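Local coordinates for protein UDP-N-acetylenolpyruvoylglucosamine reductase (Listeria monocytogenes, PDB 3TX1) that binds FAD and probably reduces UDP-N-acetylenolpyruvoylglucosamine with NADPH to UDP-N-acetylmuramate for peptidoglycan synthesis, at residues V71-C74 / H75-I79; K183-R186 / S187-K190; L219-A222 / K223-L227; A254-L257 / I258-G262; G286-A289 / T290-M293. One frame throughout, in Å; residues are numbered along the deposited sequence.

Interaction 1 (V71-C74 / H75-I79); sequences VAYC and HQNKI
One end of the N77 amide lies over the centre of one face of the Y73 ring; the two planes stand 54° apart, so the amide is tilted on the ring and not stacked flat. I79 reaches the same ring obliquely with its outermost methyl, I79 CD1 lying 3.9 Å from Y73 CE2. Although the CB of Y73 starts out away from 75-79, CG anti to the backbone N (chi1 -179°) leans the phenol toward the end of the helix, where N77 and I79 meet it. Nearer the backbone, C74 CB packs against I79 CB at 4.1 Å. Both residues also rest on V100 of strand 100-103, while V71 touches L102 of that strand and the H75 side chain touches T178. The last regular helical bonds run from H75 N to V71 O (3.0 Å), from Q76 N to A72 O (2.9 Å) and from N77 N to Y73 O (3.1 Å). The chain then reverses: K78 takes positive phi, K78 N bonds to H75 O at 2.8 Å and I79 N to C74 O at 2.7 Å. This is a Schellman motif with K78 at C-prime, ending helix 64-76 within the beta-alpha-beta crossover of the FAD-binding domain.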
loop_
_atom_site.group_PDB
_atom_site.type_symbol
_atom_site.label_atom_id
_atom_site.label_comp_id
_atom_site.label_asym_id
_atom_site.label_seq_id
_atom_site.Cartn_x
_atom_site.Cartn_y
_atom_site.Cartn_z
ATOM N N VAL A 71 -7.213 3.062 18.604
ATOM C CA VAL A 71 -5.774 2.901 18.744
ATOM C C VAL A 71 -5.385 2.913 20.195
ATOM O O VAL A 71 -4.581 2.092 20.633
ATOM C CB VAL A 71 -4.989 4.012 18.027
ATOM C CG1 VAL A 71 -3.532 4.071 18.482
ATOM C CG2 VAL A 71 -5.041 3.788 16.542
ATOM N N ALA A 72 -5.960 3.827 20.954
ATOM C CA ALA A 72 -5.637 3.899 22.378
ATOM C C ALA A 72 -6.130 2.656 23.084
ATOM O O ALA A 72 -5.393 2.056 23.856
ATOM C CB ALA A 72 -6.228 5.139 23.015
ATOM N N TYR A 73 -7.356 2.242 22.768
ATOM C CA TYR A 73 -7.956 1.088 23.414
ATOM C C TYR A 73 -7.113 -0.158 23.214
ATOM O O TYR A 73 -6.864 -0.902 24.179
ATOM C CB TYR A 73 -9.378 0.861 22.900
ATOM C CG TYR A 73 -10.081 -0.301 23.533
ATOM C CD1 TYR A 73 -10.963 -0.120 24.589
ATOM C CD2 TYR A 73 -9.862 -1.580 23.088
ATOM C CE1 TYR A 73 -11.614 -1.195 25.185
ATOM C CE2 TYR A 73 -10.499 -2.663 23.660
ATOM C CZ TYR A 73 -11.374 -2.469 24.710
ATOM O OH TYR A 73 -11.997 -3.574 25.264
ATOM N N CYS A 74 -6.672 -0.379 21.973
ATOM C CA CYS A 74 -5.860 -1.552 21.640
ATOM C C CYS A 74 -4.499 -1.515 22.289
ATOM O O CYS A 74 -3.986 -2.573 22.729
ATOM C CB CYS A 74 -5.707 -1.701 20.142
ATOM S SG CYS A 74 -7.257 -2.230 19.407
ATOM N N HIS A 75 -3.913 -0.311 22.328
ATOM C CA HIS A 75 -2.643 -0.118 23.001
ATOM C C HIS A 75 -2.796 -0.512 24.425
ATOM O O HIS A 75 -2.158 -1.449 24.861
ATOM C CB HIS A 75 -2.180 1.316 22.932
ATOM C CG HIS A 75 -0.804 1.535 23.518
ATOM N ND1 HIS A 75 0.321 1.349 22.811
ATOM C CD2 HIS A 75 -0.404 1.945 24.778
ATOM C CE1 HIS A 75 1.388 1.629 23.573
ATOM N NE2 HIS A 75 0.946 1.999 24.778
ATOM N N GLN A 76 -3.695 0.146 25.149
ATOM C CA GLN A 76 -3.888 -0.091 26.602
ATOM C C GLN A 76 -4.198 -1.511 26.997
ATOM O O GLN A 76 -3.865 -1.929 28.104
ATOM C CB GLN A 76 -4.963 0.819 27.175
ATOM C CG GLN A 76 -4.518 2.259 27.251
ATOM C CD GLN A 76 -5.638 3.229 27.574
ATOM O OE1 GLN A 76 -5.669 4.343 27.052
ATOM N NE2 GLN A 76 -6.578 2.803 28.403
ATOM N N ASN A 77 -4.867 -2.237 26.112
ATOM C CA ASN A 77 -5.218 -3.625 26.384
ATOM C C ASN A 77 -4.220 -4.581 25.753
ATOM O O ASN A 77 -4.453 -5.792 25.713
ATOM C CB ASN A 77 -6.622 -3.911 25.867
ATOM C CG ASN A 77 -7.680 -3.165 26.644
ATOM O OD1 ASN A 77 -8.379 -2.299 26.101
ATOM N ND2 ASN A 77 -7.778 -3.460 27.932
ATOM N N LYS A 78 -3.107 -4.014 25.268
ATOM C CA LYS A 78 -2.034 -4.748 24.560
ATOM C C LYS A 78 -2.529 -5.656 23.424
ATOM O O LYS A 78 -1.986 -6.731 23.220
ATOM C CB LYS A 78 -1.092 -5.503 25.527
ATOM C CG LYS A 78 -0.272 -4.585 26.430
ATOM C CD LYS A 78 0.805 -5.354 27.190
ATOM C CE LYS A 78 1.539 -4.462 28.186
ATOM N NZ LYS A 78 2.687 -5.146 28.847
ATOM N N ILE A 79 -3.557 -5.208 22.699
ATOM C CA ILE A 79 -4.107 -5.948 21.549
ATOM C C ILE A 79 -3.338 -5.545 20.285
ATOM O O ILE A 79 -3.372 -4.353 19.894
ATOM C CB ILE A 79 -5.601 -5.618 21.316
ATOM C CG1 ILE A 79 -6.429 -5.886 22.579
ATOM C CG2 ILE A 79 -6.136 -6.360 20.098
ATOM C CD1 ILE A 79 -7.846 -5.351 22.518
#

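Interaction 2 (K183-R186 / S187-K190); sequences KLKR and SELK
K185 and E188 are joined by two hydrogen bonds running in opposite senses. K185 N donates to E188 OE1 at 3.0 Å, meeting the carboxylate from above its plane (46° out of it), and E188 N donates back to K185 O at 2.8 Å. The acid folds back this far because its CG lies beside its own backbone N (chi1 -36°) and the chain beyond runs extended. A third bond joins L189 N to R186 O at 2.7 Å. These bonds bend the chain through a short 3-10 turn as it leaves strand 181-185, an edge of the antiparallel sheet where L184 still pairs with A172 of strand 169-175. Apolar contact comes from the two leucines: L184 CD1 meets L189 CD2 at 3.9 Å, and both side chains also lie on I198. The other branch of L184, CD2, is turned to the carboxylate of E188. Charges play a looser part. The K185 chain bends at chi2 (-55°) and leads away, which keeps K185 NZ 6.9 Å from E188 OE1, while R186 makes a long, weak ion pair with E170. The hydroxyl of T197 bonds to E188 O and K190 N.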
loop_
_atom_site.group_PDB
_atom_site.type_symbol
_atom_site.label_atom_id
_atom_site.label_comp_id
_atom_site.label_asym_id
_atom_site.label_seq_id
_atom_site.Cartn_x
_atom_site.Cartn_y
_atom_site.Cartn_z
ATOM N N LYS A 183 1.302 16.271 14.681
ATOM C CA LYS A 183 1.404 16.979 13.401
ATOM C C LYS A 183 2.882 17.068 13.034
ATOM O O LYS A 183 3.676 17.620 13.788
ATOM C CB LYS A 183 0.737 18.360 13.496
ATOM C CG LYS A 183 -0.758 18.326 13.201
ATOM C CD LYS A 183 -1.500 19.532 13.749
ATOM C CE LYS A 183 -2.590 20.055 12.797
ATOM N NZ LYS A 183 -3.578 19.048 12.323
ATOM N N LEU A 184 3.267 16.497 11.897
ATOM C CA LEU A 184 4.694 16.458 11.525
ATOM C C LEU A 184 5.079 17.401 10.409
ATOM O O LEU A 184 4.244 17.764 9.595
ATOM C CB LEU A 184 5.118 15.036 11.140
ATOM C CG LEU A 184 5.107 13.944 12.203
ATOM C CD1 LEU A 184 5.292 12.592 11.543
ATOM C CD2 LEU A 184 6.170 14.176 13.262
ATOM N N LYS A 185 6.359 17.788 10.386
ATOM C CA LYS A 185 6.911 18.638 9.319
ATOM C C LYS A 185 8.073 17.934 8.643
ATOM O O LYS A 185 8.613 16.940 9.157
ATOM C CB LYS A 185 7.394 20.009 9.827
ATOM C CG LYS A 185 6.400 20.817 10.654
ATOM C CD LYS A 185 5.067 21.044 9.951
ATOM C CE LYS A 185 4.060 21.594 10.957
ATOM N NZ LYS A 185 2.671 21.681 10.425
ATOM N N ARG A 186 8.441 18.479 7.484
ATOM C CA ARG A 186 9.528 17.996 6.649
ATOM C C ARG A 186 10.665 17.350 7.426
ATOM O O ARG A 186 10.958 16.168 7.219
ATOM C CB ARG A 186 10.074 19.166 5.844
ATOM C CG ARG A 186 9.326 19.497 4.564
ATOM C CD ARG A 186 9.997 18.917 3.323
ATOM N NE ARG A 186 9.240 19.309 2.141
ATOM C CZ ARG A 186 9.559 18.997 0.889
ATOM N NH1 ARG A 186 10.659 18.291 0.622
ATOM N NH2 ARG A 186 8.763 19.392 -0.105
ATOM N N SER A 187 11.292 18.131 8.315
ATOM C CA SER A 187 12.454 17.706 9.117
ATOM C C SER A 187 12.284 16.333 9.750
ATOM O O SER A 187 13.209 15.516 9.775
ATOM C CB SER A 187 12.670 18.698 10.249
ATOM O OG SER A 187 12.414 20.013 9.808
ATOM N N GLU A 188 11.077 16.102 10.250
ATOM C CA GLU A 188 10.737 14.911 10.984
ATOM C C GLU A 188 10.325 13.770 10.060
ATOM O O GLU A 188 10.008 12.682 10.528
ATOM C CB GLU A 188 9.604 15.266 11.946
ATOM C CG GLU A 188 9.733 16.683 12.507
ATOM C CD GLU A 188 8.585 17.079 13.418
ATOM O OE1 GLU A 188 7.820 17.987 13.038
ATOM O OE2 GLU A 188 8.427 16.473 14.499
ATOM N N LEU A 189 10.354 14.016 8.751
ATOM C CA LEU A 189 9.956 13.034 7.728
ATOM C C LEU A 189 11.149 12.691 6.835
ATOM O O LEU A 189 11.623 13.546 6.080
ATOM C CB LEU A 189 8.815 13.624 6.880
ATOM C CG LEU A 189 7.533 14.016 7.640
ATOM C CD1 LEU A 189 6.761 15.159 7.005
ATOM C CD2 LEU A 189 6.617 12.827 7.898
ATOM N N LYS A 190 11.651 11.473 6.907
ATOM C CA LYS A 190 12.802 11.141 6.097
ATOM C C LYS A 190 12.852 9.680 5.704
ATOM O O LYS A 190 13.242 9.345 4.589
ATOM C CB LYS A 190 14.075 11.529 6.828
ATOM C CG LYS A 190 14.071 12.942 7.359
ATOM C CD LYS A 190 15.489 13.469 7.498
ATOM C CE LYS A 190 15.528 14.990 7.503
ATOM N NZ LYS A 190 16.807 15.550 8.003
#

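Interaction 3 (L219-A222 / K223-L227); sequences LIQA and KMDEL
L219 to A222 and K223 to L227 are consecutive turns of one alpha-helix, joined by i to i+4 bonds of uneven quality. K223 N to L219 O is weak at 3.3 Å; M224 N to I220 O (2.9 Å), D225 N to Q221 O (2.8 Å) and E226 N to A222 O (3.0 Å) are shorter. Among the side chains, Q221 and D225 form a polar pair one turn apart. The glutamine leaves with CG anti to its backbone N and then bends at chi2 (52°), which swings its amide back over the next turn, where Q221 NE2 donates to D225 OD2 at 3.1 Å. The bond lies in the amide plane but comes down on the carboxylate from above, the two planes being 61° apart. I220 and M224 run side by side in the same direction, I220 CG2 3.8 Å from M224 SD. Within 223-227, K223 NZ makes a 3.2 Å salt bridge to the syn lone pair of E226 OE1. The helix, 217-234, comes after the long strand 204-214; I220, Q221 and M224 lean on L133 of helix 125-134, and L227 packs on C144 and Y161.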
loop_
_atom_site.group_PDB
_atom_site.type_symbol
_atom_site.label_atom_id
_atom_site.label_comp_id
_atom_site.label_asym_id
_atom_site.label_seq_id
_atom_site.Cartn_x
_atom_site.Cartn_y
_atom_site.Cartn_z
ATOM N N LEU A 219 1.739 20.740 -19.664
ATOM C CA LEU A 219 3.022 20.102 -19.308
ATOM C C LEU A 219 2.815 18.925 -18.378
ATOM O O LEU A 219 3.327 17.852 -18.640
ATOM C CB LEU A 219 4.092 21.107 -18.819
ATOM C CG LEU A 219 4.409 22.286 -19.776
ATOM C CD1 LEU A 219 5.463 23.240 -19.235
ATOM C CD2 LEU A 219 4.802 21.811 -21.162
ATOM N N ILE A 220 2.005 19.098 -17.338
ATOM C CA ILE A 220 1.659 18.000 -16.435
ATOM C C ILE A 220 0.911 16.895 -17.220
ATOM O O ILE A 220 1.235 15.702 -17.108
ATOM C CB ILE A 220 0.852 18.528 -15.231
ATOM C CG1 ILE A 220 1.560 19.778 -14.665
ATOM C CG2 ILE A 220 0.590 17.443 -14.177
ATOM C CD1 ILE A 220 0.868 20.452 -13.492
ATOM N N GLN A 221 -0.051 17.288 -18.054
ATOM C CA GLN A 221 -0.775 16.313 -18.878
ATOM C C GLN A 221 0.135 15.365 -19.689
ATOM O O GLN A 221 -0.055 14.146 -19.708
ATOM C CB GLN A 221 -1.727 17.026 -19.838
ATOM C CG GLN A 221 -2.783 16.091 -20.385
ATOM C CD GLN A 221 -3.473 15.381 -19.246
ATOM O OE1 GLN A 221 -3.843 16.012 -18.252
ATOM N NE2 GLN A 221 -3.582 14.063 -19.347
ATOM N N ALA A 222 1.114 15.964 -20.366
ATOM C CA ALA A 222 2.095 15.250 -21.206
ATOM C C ALA A 222 2.932 14.219 -20.414
ATOM O O ALA A 222 3.309 13.163 -20.951
ATOM C CB ALA A 222 2.983 16.252 -21.958
ATOM N N LYS A 223 3.237 14.561 -19.156
ATOM C CA LYS A 223 3.898 13.650 -18.237
ATOM C C LYS A 223 2.939 12.549 -17.836
ATOM O O LYS A 223 3.321 11.382 -17.803
ATOM C CB LYS A 223 4.404 14.366 -16.977
ATOM C CG LYS A 223 5.799 14.954 -17.103
ATOM C CD LYS A 223 6.873 13.872 -17.078
ATOM C CE LYS A 223 8.190 14.379 -17.668
ATOM N NZ LYS A 223 9.156 13.243 -17.687
ATOM N N MET A 224 1.685 12.895 -17.565
ATOM C CA MET A 224 0.778 11.882 -17.052
ATOM C C MET A 224 0.406 10.866 -18.085
ATOM O O MET A 224 0.281 9.671 -17.780
ATOM C CB MET A 224 -0.424 12.501 -16.376
ATOM C CG MET A 224 0.000 13.128 -15.059
ATOM S SD MET A 224 -1.238 14.132 -14.235
ATOM C CE MET A 224 -2.642 12.997 -14.184
ATOM N N ASP A 225 0.275 11.354 -19.318
ATOM C CA ASP A 225 -0.031 10.500 -20.435
ATOM C C ASP A 225 1.188 9.664 -20.662
ATOM O O ASP A 225 1.065 8.458 -20.763
ATOM C CB ASP A 225 -0.385 11.308 -21.663
ATOM C CG ASP A 225 -1.774 11.916 -21.591
ATOM O OD1 ASP A 225 -2.085 12.812 -22.421
ATOM O OD2 ASP A 225 -2.560 11.499 -20.721
ATOM N N GLU A 226 2.369 10.287 -20.693
ATOM C CA GLU A 226 3.635 9.542 -20.857
ATOM C C GLU A 226 3.735 8.402 -19.828
ATOM O O GLU A 226 4.118 7.278 -20.149
ATOM C CB GLU A 226 4.863 10.464 -20.692
ATOM C CG GLU A 226 6.196 9.717 -20.447
ATOM C CD GLU A 226 7.222 10.512 -19.621
ATOM O OE1 GLU A 226 7.176 11.771 -19.666
ATOM O OE2 GLU A 226 8.076 9.894 -18.921
ATOM N N LEU A 227 3.383 8.723 -18.590
ATOM C CA LEU A 227 3.532 7.783 -17.519
ATOM C C LEU A 227 2.517 6.658 -17.596
ATOM O O LEU A 227 2.874 5.491 -17.414
ATOM C CB LEU A 227 3.620 8.483 -16.153
ATOM C CG LEU A 227 4.789 9.499 -15.926
ATOM C CD1 LEU A 227 5.383 9.423 -14.533
ATOM C CD2 LEU A 227 5.948 9.237 -16.834
#

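Interaction 4 (A254-L257 / I258-G262); sequences AGKL and IQDSG. With SO4 (sulfate ion), chain F.
L257, I258 and K256 carry most of this contact. The carbonyl of L257 accepts twice from S261: from S261 N at 2.8 Å and from S261 OG at 3.0 Å, the hydroxyl lying above the carbonyl plane, so a buried serine is satisfied by the turn before it. The L257 side chain itself leads off to F307 of helix 289-307, with S261 beside it on the same phenylalanine. I258 N bonds to A254 O at 3.0 Å; its CG1, beside its own backbone N, comes next to that same A254 O, and the side chain packs on V299. Helix 254-260 closes in a Schellman motif at G262, which takes positive phi. K256 faces outward: bends at chi2 and chi4 curl its chain over D260, yet K256 NZ stays 3.7 Å from D260 OD1, a long salt bridge added to the 2.7 Å bond from D260 N to K256 O. At the N-terminal end of the helix a sulfate, probably from the crystallisation liquor, takes weak bonds from A254 N (3.1 Å to O3) and from G255 N. The A254 side chain there is about 5 Å from that of S244, the predicted proton donor.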
loop_
_atom_site.group_PDB
_atom_site.type_symbol
_atom_site.label_atom_id
_atom_site.label_comp_id
_atom_site.label_asym_id
_atom_site.label_seq_id
_atom_site.Cartn_x
_atom_site.Cartn_y
_atom_site.Cartn_z
ATOM N N ALA A 254 14.833 -7.666 -11.091
ATOM C CA ALA A 254 14.036 -8.764 -10.559
ATOM C C ALA A 254 13.410 -9.547 -11.715
ATOM O O ALA A 254 13.679 -10.747 -11.909
ATOM C CB ALA A 254 12.945 -8.219 -9.680
ATOM N N GLY A 255 12.616 -8.840 -12.517
ATOM C CA GLY A 255 11.926 -9.440 -13.641
ATOM C C GLY A 255 12.827 -10.249 -14.535
ATOM O O GLY A 255 12.467 -11.351 -14.957
ATOM N N LYS A 256 14.010 -9.712 -14.816
ATOM C CA LYS A 256 14.896 -10.351 -15.773
ATOM C C LYS A 256 15.380 -11.655 -15.224
ATOM O O LYS A 256 15.404 -12.634 -15.957
ATOM C CB LYS A 256 16.074 -9.460 -16.141
ATOM C CG LYS A 256 16.815 -9.868 -17.404
ATOM C CD LYS A 256 15.961 -9.647 -18.657
ATOM C CE LYS A 256 16.810 -9.416 -19.907
ATOM N NZ LYS A 256 17.712 -10.561 -20.226
ATOM N N LEU A 257 15.774 -11.673 -13.944
ATOM C CA LEU A 257 16.228 -12.910 -13.289
ATOM C C LEU A 257 15.112 -13.962 -13.326
ATOM O O LEU A 257 15.291 -15.117 -13.724
ATOM C CB LEU A 257 16.542 -12.636 -11.833
ATOM C CG LEU A 257 17.895 -12.096 -11.403
ATOM C CD1 LEU A 257 17.786 -11.742 -9.935
ATOM C CD2 LEU A 257 18.973 -13.146 -11.606
ATOM N N ILE A 258 13.933 -13.534 -12.912
ATOM C CA ILE A 258 12.843 -14.429 -12.879
ATOM C C ILE A 258 12.659 -15.022 -14.271
ATOM O O ILE A 258 12.617 -16.246 -14.437
ATOM C CB ILE A 258 11.599 -13.719 -12.336
ATOM C CG1 ILE A 258 11.921 -13.253 -10.925
ATOM C CG2 ILE A 258 10.409 -14.649 -12.356
ATOM C CD1 ILE A 258 10.782 -12.611 -10.149
ATOM N N GLN A 259 12.619 -14.154 -15.273
ATOM C CA GLN A 259 12.369 -14.580 -16.631
ATOM C C GLN A 259 13.472 -15.505 -17.067
ATOM O O GLN A 259 13.216 -16.593 -17.565
ATOM C CB GLN A 259 12.281 -13.377 -17.504
ATOM C CG GLN A 259 11.540 -13.588 -18.794
ATOM C CD GLN A 259 11.355 -12.275 -19.521
ATOM O OE1 GLN A 259 12.000 -11.283 -19.197
ATOM N NE2 GLN A 259 10.469 -12.258 -20.494
ATOM N N ASP A 260 14.699 -15.114 -16.774
ATOM C CA ASP A 260 15.874 -15.944 -17.070
ATOM C C ASP A 260 15.882 -17.324 -16.385
ATOM O O ASP A 260 16.524 -18.241 -16.874
ATOM C CB ASP A 260 17.169 -15.189 -16.718
ATOM C CG ASP A 260 17.453 -14.004 -17.663
ATOM O OD1 ASP A 260 16.734 -13.814 -18.679
ATOM O OD2 ASP A 260 18.425 -13.260 -17.389
ATOM N N SER A 261 15.209 -17.465 -15.245
ATOM C CA SER A 261 15.179 -18.761 -14.552
ATOM C C SER A 261 14.095 -19.712 -15.060
ATOM O O SER A 261 13.916 -20.788 -14.516
ATOM C CB SER A 261 15.042 -18.563 -13.048
ATOM O OG SER A 261 16.111 -17.752 -12.591
ATOM N N GLY A 262 13.381 -19.297 -16.107
ATOM C CA GLY A 262 12.333 -20.087 -16.684
ATOM C C GLY A 262 11.057 -20.057 -15.892
ATOM O O GLY A 262 10.214 -20.917 -16.059
HETATM S S SO4 F . 12.190 -5.024 -12.329
HETATM O O1 SO4 F . 11.597 -3.673 -12.464
HETATM O O2 SO4 F . 12.440 -5.596 -13.677
HETATM O O3 SO4 F . 13.460 -4.967 -11.561
HETATM O O4 SO4 F . 11.244 -5.896 -11.588
#

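Interaction 5 (G286-A289 / T290-M293)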
loop_
_atom_site.group_PDB
_atom_site.type_symbol
_atom_site.label_atom_id
_atom_site.label_comp_id
_atom_site.label_asym_id
_atom_site.label_seq_id
_atom_site.Cartn_x
_atom_site.Cartn_y
_atom_site.Cartn_z
ATOM N N GLY A 286 -9.352 -16.507 -8.444
ATOM C CA GLY A 286 -9.470 -17.379 -7.269
ATOM C C GLY A 286 -8.159 -17.733 -6.582
ATOM O O GLY A 286 -8.075 -18.706 -5.804
ATOM N N ALA A 287 -7.124 -16.942 -6.845
ATOM C CA ALA A 287 -5.879 -17.166 -6.130
ATOM C C ALA A 287 -6.087 -17.023 -4.591
ATOM O O ALA A 287 -7.030 -16.340 -4.118
ATOM C CB ALA A 287 -4.796 -16.210 -6.617
ATOM N N THR A 288 -5.233 -17.685 -3.814
ATOM C CA THR A 288 -5.289 -17.540 -2.366
ATOM C C THR A 288 -3.938 -17.060 -1.905
ATOM O O THR A 288 -2.934 -17.198 -2.650
ATOM C CB THR A 288 -5.529 -18.891 -1.730
ATOM O OG1 THR A 288 -4.431 -19.755 -2.058
ATOM C CG2 THR A 288 -6.783 -19.462 -2.296
ATOM N N ALA A 289 -3.878 -16.531 -0.686
ATOM C CA ALA A 289 -2.603 -16.117 -0.124
ATOM C C ALA A 289 -1.626 -17.311 -0.093
ATOM O O ALA A 289 -0.409 -17.153 -0.350
ATOM C CB ALA A 289 -2.805 -15.531 1.260
ATOM N N THR A 290 -2.148 -18.512 0.190
ATOM C CA THR A 290 -1.298 -19.683 0.165
ATOM C C THR A 290 -0.638 -19.752 -1.208
ATOM O O THR A 290 0.598 -19.878 -1.298
ATOM C CB THR A 290 -2.053 -20.982 0.452
ATOM O OG1 THR A 290 -2.839 -20.810 1.620
ATOM C CG2 THR A 290 -1.086 -22.121 0.695
ATOM N N ASP A 291 -1.444 -19.623 -2.269
ATOM C CA ASP A 291 -0.903 -19.651 -3.641
ATOM C C ASP A 291 0.184 -18.630 -3.810
ATOM O O ASP A 291 1.232 -18.941 -4.366
ATOM C CB ASP A 291 -1.956 -19.374 -4.695
ATOM C CG ASP A 291 -3.017 -20.435 -4.762
ATOM O OD1 ASP A 291 -2.705 -21.643 -4.581
ATOM O OD2 ASP A 291 -4.174 -20.034 -5.001
ATOM N N TYR A 292 -0.057 -17.402 -3.357
ATOM C CA TYR A 292 0.993 -16.371 -3.457
ATOM C C TYR A 292 2.290 -16.754 -2.742
ATOM O O TYR A 292 3.352 -16.720 -3.374
ATOM C CB TYR A 292 0.502 -15.005 -3.001
ATOM C CG TYR A 292 -0.126 -14.180 -4.115
ATOM C CD1 TYR A 292 -1.449 -14.401 -4.539
ATOM C CD2 TYR A 292 0.603 -13.156 -4.748
ATOM C CE1 TYR A 292 -2.024 -13.643 -5.558
ATOM C CE2 TYR A 292 0.034 -12.405 -5.773
ATOM C CZ TYR A 292 -1.290 -12.652 -6.171
ATOM O OH TYR A 292 -1.854 -11.873 -7.194
ATOM N N MET A 293 2.187 -17.164 -1.463
ATOM C CA MET A 293 3.342 -17.526 -0.637
ATOM C C MET A 293 4.074 -18.680 -1.264
ATOM O O MET A 293 5.297 -18.790 -1.153
ATOM C CB MET A 293 2.942 -17.954 0.796
ATOM C CG MET A 293 2.301 -16.932 1.746
ATOM S SD MET A 293 2.973 -15.227 1.701
ATOM C CE MET A 293 4.762 -15.393 1.829
HETATM O O HOH W 1 -6.293 -21.064 -5.569
#
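After the turn at G286 the chain is extended at A287 and T288 and enters the helix at A289, the first helical bonds running from Y292 N to T288 O at 3.0 Å and from M293 N to A289 O at 2.8 Å. T288 and D291 clasp each other across this start. The threonine hydroxyl sits between its backbone N and carbonyl carbon (chi1 62°), a rotation that turns it in toward the first turn, where it accepts from D291 N at 3.0 Å, nearly straight at 165°. In return, D291 OD2 accepts from T288 N at 2.8 Å, met on its anti side and somewhat out of the carboxylate plane. This reciprocal pair is a capping box with T288 as N-cap, the start of helix 289-307 in the C-terminal domain. T288 OG1 also donates weakly to D291 OD2, and the same oxygen receives a weak bond from G270 N. Together these donors hold the carboxylate beside the N-cap, which would probably steady its negative charge. A water donates to G286 O at 3.0 Å; its approach to D291 OD2 is modelled too short to be relied on. The Y292 ring has T288 O at its edge, near the ring plane, and A287 CB obliquely placed, 3.9 Å from Y292 CE1. The phenol oxygen is tied to I281 O, and the side chain is about 8 Å from the bound FAD. T290 OG1 hydrogen-bonds to D94 OD2, while A289, Y292 and M293 all touch I91 of strand 90-92.

Overall arrangement
All five contacts are local and follow one another in series, none nesting or crossing. Interaction 1 ends helix 64-76 against strand 100-103; interaction 2, about 25 Å away between centres, turns the chain out of strand 181-185; both belong to the FAD-binding domain. Interaction 3 lies within helix 217-234, which packs on helix 125-134. Beyond it, interaction 4 spans the whole of short helix 254-260, and interaction 5 opens helix 289-307, on which L257, I258 and S261 of interaction 4 rest farther along. The centres of interactions 4 and 5 are about 21 Å apart. Interactions 1 and 4 lie on opposite sides of the chain's centre.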